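Local coordinates for putative capsular polysaccharide biosynthesis protein (Streptococcus pneumoniae serotype 4, PDB 6EWJ), which probably acts as a pyridoxal phosphate-dependent sugar aminotransferase in the pathway that makes pneumococcal teichoic acid, at residues A87-Y90 and T91-S95; G187-S190 and G191-A194; E231-I234 and L235-H238. All blocks are in the same frame, centred on the assembly; numbering follows the deposited sequence.

Contact 1: A87-Y90 and T91-S95; sequences AMTY and TASCS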
ATOM      1  N   ALA A  87      -5.297 -11.917  22.629  1.00 21.44           N
ATOM      2  CA  ALA A  87      -4.257 -12.919  22.397  1.00 21.87           C
ATOM      3  C   ALA A  87      -4.650 -13.851  21.248  1.00 22.15           C
ATOM      4  O   ALA A  87      -3.764 -14.384  20.548  1.00 21.61           O
ATOM      5  CB  ALA A  87      -3.974 -13.681  23.669  1.00 22.93           C
ATOM      6  N   MET A  88      -5.964 -13.943  20.977  1.00 22.41           N
ATOM      7  CA  MET A  88      -6.534 -14.765  19.933  1.00 23.47           C
ATOM      8  C   MET A  88      -7.008 -13.846  18.822  1.00 23.06           C
ATOM      9  O   MET A  88      -8.141 -13.351  18.813  1.00 21.85           O
ATOM     10  CB  MET A  88      -7.694 -15.608  20.492  1.00 26.33           C
ATOM     11  CG  MET A  88      -8.602 -16.299  19.445  1.00 27.88           C
ATOM     12  SD  MET A  88      -7.649 -17.337  18.336  1.00 27.96           S
ATOM     13  CE  MET A  88      -6.918 -18.411  19.549  1.00 29.39           C
ATOM     14  N   THR A  89      -6.106 -13.579  17.870  1.00 22.11           N
ATOM     15  CA  THR A  89      -6.460 -12.839  16.659  1.00 22.58           C
ATOM     16  C   THR A  89      -5.402 -13.064  15.571  1.00 21.71           C
ATOM     17  O   THR A  89      -4.410 -13.751  15.787  1.00 20.90           O
ATOM     18  CB  THR A  89      -6.615 -11.338  16.921  1.00 23.06           C
ATOM     19  OG1 THR A  89      -7.130 -10.696  15.740  1.00 23.38           O
ATOM     20  CG2 THR A  89      -5.316 -10.693  17.319  1.00 23.49           C
ATOM     21  N   TYR A  90      -5.674 -12.509  14.383  1.00 21.62           N
ATOM     22  CA  TYR A  90      -4.749 -12.552  13.292  1.00 21.65           C
ATOM     23  C   TYR A  90      -3.573 -11.591  13.533  1.00 20.46           C
ATOM     24  O   TYR A  90      -3.757 -10.529  14.146  1.00 20.47           O
ATOM     25  CB  TYR A  90      -5.474 -12.162  11.999  1.00 22.60           C
ATOM     26  CG  TYR A  90      -4.607 -12.306  10.744  1.00 23.66           C
ATOM     27  CD1 TYR A  90      -4.009 -13.523  10.402  1.00 24.12           C
ATOM     28  CD2 TYR A  90      -4.475 -11.244   9.850  1.00 24.63           C
ATOM     29  CE1 TYR A  90      -3.229 -13.659   9.239  1.00 25.70           C
ATOM     30  CE2 TYR A  90      -3.687 -11.375   8.695  1.00 26.06           C
ATOM     31  CZ  TYR A  90      -3.068 -12.574   8.401  1.00 26.95           C
ATOM     32  OH  TYR A  90      -2.331 -12.666   7.212  1.00 31.76           O
ATOM     33  N   THR A  91      -2.378 -11.928  13.032  1.00 19.28           N
ATOM     34  CA  THR A  91      -1.220 -11.077  13.270  1.00 18.60           C
ATOM     35  C   THR A  91      -1.427  -9.576  12.912  1.00 19.11           C
ATOM     36  O   THR A  91      -0.902  -8.703  13.611  1.00 19.54           O
ATOM     37  CB  THR A  91       0.056 -11.576  12.546  1.00 18.42           C
ATOM     38  OG1 THR A  91       1.141 -10.718  12.885  1.00 17.75           O
ATOM     39  CG2 THR A  91      -0.106 -11.646  11.033  1.00 17.84           C
ATOM     40  N   ALA A  92      -2.132  -9.310  11.804  1.00 19.54           N
ATOM     41  CA  ALA A  92      -2.359  -7.955  11.331  1.00 19.91           C
ATOM     42  C   ALA A  92      -3.058  -7.006  12.347  1.00 21.37           C
ATOM     43  O   ALA A  92      -2.794  -5.794  12.305  1.00 22.58           O
ATOM     44  CB  ALA A  92      -3.108  -7.994  10.048  1.00 19.54           C
ATOM     45  N   SER A  93      -3.863  -7.552  13.272  1.00 21.94           N
ATOM     46  CA  SER A  93      -4.464  -6.729  14.340  1.00 23.51           C
ATOM     47  C   SER A  93      -3.376  -6.121  15.241  1.00 23.38           C
ATOM     48  O   SER A  93      -3.608  -5.082  15.841  1.00 25.55           O
ATOM     49  CB  SER A  93      -5.481  -7.519  15.213  1.00 24.23           C
ATOM     50  OG  SER A  93      -6.271  -8.452  14.469  1.00 25.61           O
ATOM     51  N   CYS A  94      -2.253  -6.803  15.374  1.00 22.65           N
ATOM     52  CA  CYS A  94      -1.198  -6.468  16.299  1.00 21.64           C
ATOM     53  C   CYS A  94       0.022  -5.820  15.677  1.00 20.80           C
ATOM     54  O   CYS A  94       0.643  -4.928  16.285  1.00 20.70           O
ATOM     55  CB  CYS A  94      -0.792  -7.736  17.041  1.00 22.48           C
ATOM     56  SG  CYS A  94       0.206  -7.405  18.533  1.00 24.62           S
ATOM     57  N   SER A  95       0.401  -6.293  14.494  1.00 19.20           N
ATOM     58  CA  SER A  95       1.588  -5.798  13.816  1.00 19.05           C
ATOM     59  C   SER A  95       1.559  -4.293  13.598  1.00 18.52           C
ATOM     60  O   SER A  95       2.583  -3.630  13.718  1.00 19.47           O
ATOM     61  CB  SER A  95       1.753  -6.465  12.455  1.00 18.72           C
ATOM     62  OG  SER A  95       0.667  -6.192  11.615  1.00 17.65           O
TER
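Tyr90 and Ser93 are joined where the loop that leaves strand 82-86 of the large mixed sheet winds into helix 92-99, at the edge of the cofactor site in the fold of the PLP-dependent aminotransferases. The carbonyl of Tyr90 takes the backbone N-H of Ser93 in a three-residue step, with Ser93 N 3.1 Å from Tyr90 O. The donor stands 44° out of the carbonyl plane, so the bond does not use a lone pair. Next, Thr91 O receives both Cys94 N and Ser95 N, and the helix carries on from there. The hydroxyl of Thr89 reaches over to that of Ser93 and donates to it, OG1 to OG 2.7 Å. Ser93 OG is bonded to Asp176 OD2 as well, so one oxygen ties together the loop, the helix start and the end of strand 172-177.

The Tyr90 ring is carried forward along the chain, its CG anti to the backbone N (chi1 -174°), and this lays one face under Thr91. Tyr360 holds the hydroxyl of Thr91. Ala92 packs on His238 and Tyr90 on Tyr255 of the second subunit, so the turn faces the dimer interface, while Tyr351 and Thr65, two residues that bind pyridoxal phosphate, absent from this apo form, lie close by. Against the ring itself, Ala92 CB comes obliquely to within 3.5 Å of Tyr90 CD2, and Thr91 CG2 sits almost over the middle of the face, 4.1 Å from the Tyr90 ring centroid and 11° off the normal, a CH-pi contact.

Contact 2: G187-S190 and G191-A194; sequences GQPS and GSIA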
ATOM      1  N   GLY A 187     -28.886  -4.721  16.335  1.00 30.85           N
ATOM      2  CA  GLY A 187     -29.460  -4.118  15.149  1.00 31.56           C
ATOM      3  C   GLY A 187     -28.626  -3.071  14.429  1.00 31.08           C
ATOM      4  O   GLY A 187     -29.096  -2.557  13.393  1.00 31.86           O
ATOM      5  N   GLN A 188     -27.440  -2.722  14.944  1.00 29.56           N
ATOM      6  CA  GLN A 188     -26.640  -1.661  14.323  1.00 29.43           C
ATOM      7  C   GLN A 188     -25.487  -2.277  13.532  1.00 27.19           C
ATOM      8  O   GLN A 188     -24.859  -3.219  14.019  1.00 26.00           O
ATOM      9  CB  GLN A 188     -26.054  -0.720  15.353  1.00 31.09           C
ATOM     10  CG  GLN A 188     -26.941  -0.189  16.464  1.00 33.88           C
ATOM     11  CD  GLN A 188     -26.093   0.206  17.677  1.00 36.02           C
ATOM     12  OE1 GLN A 188     -25.835   1.377  17.891  1.00 38.55           O
ATOM     13  NE2 GLN A 188     -25.637  -0.798  18.474  1.00 36.75           N
ATOM     14  N   PRO A 189     -25.169  -1.727  12.353  1.00 25.95           N
ATOM     15  CA  PRO A 189     -24.118  -2.323  11.499  1.00 24.56           C
ATOM     16  C   PRO A 189     -22.758  -2.100  12.045  1.00 23.80           C
ATOM     17  O   PRO A 189     -22.459  -1.034  12.584  1.00 24.26           O
ATOM     18  CB  PRO A 189     -24.286  -1.596  10.149  1.00 24.54           C
ATOM     19  CG  PRO A 189     -25.229  -0.484  10.387  1.00 25.42           C
ATOM     20  CD  PRO A 189     -25.976  -0.727  11.636  1.00 26.12           C
ATOM     21  N   SER A 190     -21.907  -3.102  11.907  1.00 23.58           N
ATOM     22  CA  SER A 190     -20.481  -2.940  12.230  1.00 23.14           C
ATOM     23  C   SER A 190     -20.005  -1.768  11.387  1.00 22.27           C
ATOM     24  O   SER A 190     -20.497  -1.579  10.244  1.00 21.91           O
ATOM     25  CB  SER A 190     -19.683  -4.207  11.968  1.00 22.98           C
ATOM     26  OG  SER A 190     -18.453  -4.138  12.690  1.00 23.86           O
ATOM     27  N   GLY A 191     -19.185  -0.926  11.986  1.00 21.65           N
ATOM     28  CA  GLY A 191     -18.844   0.384  11.410  1.00 21.87           C
ATOM     29  C   GLY A 191     -19.424   1.515  12.257  1.00 23.05           C
ATOM     30  O   GLY A 191     -18.746   2.484  12.522  1.00 22.73           O
ATOM     31  N   SER A 192     -20.663   1.319  12.729  1.00 23.76           N
ATOM     32  CA  SER A 192     -21.387   2.292  13.552  1.00 25.04           C
ATOM     33  C   SER A 192     -21.268   2.061  15.058  1.00 25.35           C
ATOM     34  O   SER A 192     -21.823   2.821  15.830  1.00 26.23           O
ATOM     35  CB  SER A 192     -22.876   2.291  13.178  1.00 25.54           C
ATOM     36  OG  SER A 192     -23.544   1.122  13.620  1.00 26.24           O
ATOM     37  N   ILE A 193     -20.501   1.061  15.493  1.00 25.02           N
ATOM     38  CA  ILE A 193     -20.513   0.668  16.901  1.00 25.50           C
ATOM     39  C   ILE A 193     -19.264   1.176  17.640  1.00 25.14           C
ATOM     40  O   ILE A 193     -19.360   1.837  18.669  1.00 25.50           O
ATOM     41  CB  ILE A 193     -20.663  -0.836  17.016  1.00 25.58           C
ATOM     42  CG1 ILE A 193     -21.902  -1.301  16.245  1.00 26.40           C
ATOM     43  CG2 ILE A 193     -20.782  -1.249  18.488  1.00 26.59           C
ATOM     44  CD1 ILE A 193     -21.804  -2.724  15.753  1.00 25.90           C
ATOM     45  N   ALA A 194     -18.109   0.790  17.137  1.00 23.63           N
ATOM     46  CA  ALA A 194     -16.854   1.237  17.682  1.00 23.61           C
ATOM     47  C   ALA A 194     -16.627   2.687  17.312  1.00 23.86           C
ATOM     48  O   ALA A 194     -17.302   3.235  16.442  1.00 23.68           O
ATOM     49  CB  ALA A 194     -15.733   0.377  17.149  1.00 22.68           C
TER
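Ser192 turns its hydroxyl back onto the chain, so that both its OG and its backbone N converge on the carbonyl of Pro189. The side-chain bond is the shorter one: Ser192 OG donates to Pro189 O at 2.6 Å, in the carbonyl plane and on a lone pair. The backbone N-H comes in at a tilt of 25° from that plane, with Ser192 N 3.0 Å from Pro189 O and the bond fairly straight at 159°. What allows the double grip is the serine torsion, chi1 72°, which tucks OG between its own N and carbonyl carbon. Ser192 OG also rests on carbon, 3.6 Å from Gln188 CB and equally near Pro189 CD.

Ile193 approaches the carbonyls with the end of its longer branch: CD1 is 3.5 Å from Gln188 O and close to Pro189 O as well, so within this turn a methyl packs on the backbone; the Ile193 side chain also touches Tyr144 of helix 144-153. Beyond CG, Gln188 runs out extended, and its amide NE2 bonds to Tyr185 O on the neighbouring strand 184-185. Ser190 sends its hydroxyl to Ser177. With Ser190 extended and Gly191 at positive phi, the four residues Pro189 to Ser192 form a beta turn close to type II, which takes the chain out of the small antiparallel sheet toward strand 196-200 of the large one.

Contact 3: E231-I234 and L235-H238; sequences EFQI and LSLH
Ser236 bonds back to Gln233 from side chain to backbone: Ser236 OG donates to Gln233 O at 2.7 Å, bending back along the helix with chi1 at 76°. The donor is tilted 29° from the carbonyl plane. A water completes a small ring on the same flank, donating a hydrogen bond to Ser236 OG and accepting one from Gln233 NE2, each at 2.8 Å. The serine hydroxyl therefore has both a donating and an accepting role, and the glutamine amide is linked to it although the two side chains are too far apart to bond directly.

The backbone keeps its helical bonds underneath. Ser236 N reaches Phe232 O at 2.9 Å, and Leu235 N donates to Glu231 O at 3.2 Å. Toward the end the ladder loosens: the step from Leu237 N to Ile234 O spans only three residues, is 3.4 Å long and is weak.

Outward from these bonds, Leu235 folds back so that its CG lies 3.3 Å from Glu231 O. Gln233 and Leu237 run side by side in the same direction, with Gln233 NE2 and Leu237 CD1 4.0 Å apart; a bend at chi2 (-56°) brings the glutamine amide round to that leucine. Glu231 points its carboxylate elsewhere, to a salt bridge with Lys163 and a bond from Trp164. Phe232 packs on Leu70, Ile71 and Val74 of helix 64-74, and His238 meets Tyr90 of the second subunit edge-to-face. This is the C-terminal turn of helix 225-236, where a serine hydroxyl bonds back to a carbonyl one turn earlier before the chain leaves at His238 with positive phi for the dimer interface.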
ATOM      1  N   GLU A 231      -7.771  14.089   6.716  1.00 26.98           N
ATOM      2  CA  GLU A 231      -6.544  13.598   7.393  1.00 26.61           C
ATOM      3  C   GLU A 231      -6.144  12.183   6.959  1.00 24.81           C
ATOM      4  O   GLU A 231      -4.953  11.886   6.776  1.00 24.03           O
ATOM      5  CB  GLU A 231      -6.678  13.649   8.931  1.00 28.16           C
ATOM      6  CG  GLU A 231      -6.420  15.056   9.484  1.00 30.06           C
ATOM      7  CD  GLU A 231      -6.619  15.220  10.994  1.00 31.14           C
ATOM      8  OE1 GLU A 231      -6.301  14.303  11.755  1.00 32.15           O
ATOM      9  OE2 GLU A 231      -7.115  16.305  11.409  1.00 33.32           O
ATOM     10  N   PHE A 232      -7.119  11.304   6.786  1.00 23.78           N
ATOM     11  CA  PHE A 232      -6.832   9.946   6.253  1.00 22.11           C
ATOM     12  C   PHE A 232      -6.318  10.005   4.824  1.00 21.66           C
ATOM     13  O   PHE A 232      -5.351   9.297   4.452  1.00 21.45           O
ATOM     14  CB  PHE A 232      -8.054   9.053   6.276  1.00 21.64           C
ATOM     15  CG  PHE A 232      -8.313   8.402   7.592  1.00 21.31           C
ATOM     16  CD1 PHE A 232      -7.756   7.196   7.896  1.00 20.55           C
ATOM     17  CD2 PHE A 232      -9.139   8.995   8.522  1.00 21.52           C
ATOM     18  CE1 PHE A 232      -8.006   6.595   9.130  1.00 20.56           C
ATOM     19  CE2 PHE A 232      -9.408   8.387   9.739  1.00 21.80           C
ATOM     20  CZ  PHE A 232      -8.835   7.194  10.051  1.00 20.82           C
ATOM     21  N   GLN A 233      -6.985  10.844   4.008  1.00 22.19           N
ATOM     22  CA  GLN A 233      -6.620  11.006   2.607  1.00 22.78           C
ATOM     23  C   GLN A 233      -5.178  11.392   2.459  1.00 22.17           C
ATOM     24  O   GLN A 233      -4.454  10.779   1.661  1.00 21.89           O
ATOM     25  CB  GLN A 233      -7.518  12.038   1.888  1.00 23.87           C
ATOM     26  CG  GLN A 233      -8.881  11.503   1.519  1.00 24.07           C
ATOM     27  CD  GLN A 233      -8.904  10.253   0.654  1.00 24.15           C
ATOM     28  OE1 GLN A 233      -9.783   9.403   0.833  1.00 25.62           O
ATOM     29  NE2 GLN A 233      -7.962  10.115  -0.263  1.00 24.40           N
ATOM     30  N   ILE A 234      -4.773  12.375   3.260  1.00 22.61           N
ATOM     31  CA  ILE A 234      -3.438  12.937   3.269  1.00 23.26           C
ATOM     32  C   ILE A 234      -2.385  11.889   3.673  1.00 22.08           C
ATOM     33  O   ILE A 234      -1.337  11.740   3.040  1.00 20.82           O
ATOM     34  CB  ILE A 234      -3.411  14.167   4.183  1.00 25.01           C
ATOM     35  CG1 ILE A 234      -4.083  15.364   3.489  1.00 26.20           C
ATOM     36  CG2 ILE A 234      -1.991  14.622   4.546  1.00 25.65           C
ATOM     37  CD1 ILE A 234      -5.238  15.054   2.542  1.00 25.85           C
ATOM     38  N   LEU A 235      -2.714  11.084   4.697  1.00 21.79           N
ATOM     39  CA  LEU A 235      -1.789  10.029   5.115  1.00 21.10           C
ATOM     40  C   LEU A 235      -1.667   8.903   4.104  1.00 20.07           C
ATOM     41  O   LEU A 235      -0.614   8.250   4.043  1.00 21.39           O
ATOM     42  CB  LEU A 235      -2.180   9.432   6.488  1.00 21.06           C
ATOM     43  CG  LEU A 235      -2.151  10.388   7.666  1.00 21.98           C
ATOM     44  CD1 LEU A 235      -2.510   9.692   8.961  1.00 22.26           C
ATOM     45  CD2 LEU A 235      -0.827  11.129   7.824  1.00 22.71           C
ATOM     46  N   SER A 236      -2.718   8.644   3.347  1.00 18.74           N
ATOM     47  CA  SER A 236      -2.764   7.554   2.375  1.00 17.61           C
ATOM     48  C   SER A 236      -2.064   7.893   1.049  1.00 18.09           C
ATOM     49  O   SER A 236      -1.780   6.989   0.245  1.00 17.41           O
ATOM     50  CB  SER A 236      -4.202   7.177   2.066  1.00 17.14           C
ATOM     51  OG  SER A 236      -4.827   8.127   1.209  1.00 17.55           O
ATOM     52  N   LEU A 237      -1.811   9.190   0.821  1.00 19.03           N
ATOM     53  CA  LEU A 237      -1.303   9.680  -0.446  1.00 20.36           C
ATOM     54  C   LEU A 237      -0.193  10.713  -0.268  1.00 20.38           C
ATOM     55  O   LEU A 237      -0.311  11.903  -0.700  1.00 20.16           O
ATOM     56  CB  LEU A 237      -2.454  10.269  -1.286  1.00 21.67           C
ATOM     57  CG  LEU A 237      -3.329   9.297  -2.077  1.00 22.25           C
ATOM     58  CD1 LEU A 237      -4.652   9.973  -2.475  1.00 22.90           C
ATOM     59  CD2 LEU A 237      -2.556   8.787  -3.299  1.00 22.87           C
ATOM     60  N   HIS A 238       0.861  10.259   0.425  1.00 19.64           N
ATOM     61  CA  HIS A 238       2.137  10.949   0.513  1.00 20.08           C
ATOM     62  C   HIS A 238       2.147  12.217   1.352  1.00 20.86           C
ATOM     63  O   HIS A 238       3.120  12.989   1.331  1.00 21.85           O
ATOM     64  CB  HIS A 238       2.691  11.261  -0.897  1.00 20.54           C
ATOM     65  CG  HIS A 238       2.974  10.045  -1.730  1.00 20.22           C
ATOM     66  ND1 HIS A 238       3.906   9.104  -1.361  1.00 20.53           N
ATOM     67  CD2 HIS A 238       2.529   9.669  -2.955  1.00 20.20           C
ATOM     68  CE1 HIS A 238       3.998   8.182  -2.306  1.00 20.30           C
ATOM     69  NE2 HIS A 238       3.161   8.501  -3.279  1.00 19.99           N
TER
HETATM   70  O   HOH W   1      -6.737   7.704  -0.844  1.00 15.36           O

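How the contacts relate
Contact 1 is the most buried, at the start of a helix, whereas contacts 2 and 3 are partly buried. Contacts 1 and 3 do not touch within a chain, their nearest atoms being about 14 Å apart, yet they meet across the dimer: His238 from 235-238 of one subunit packs on Tyr90 and Ala92 of the other. Contact 2, touched by no other chain, is a turn between the two sheets. A serine hydroxyl works in all three, but differently. In contact 1 it accepts from a threonine, while in contacts 2 and 3 it donates to a backbone carbonyl three residues earlier. Aromatic packing marks contact 1, and a bridging water contact 3.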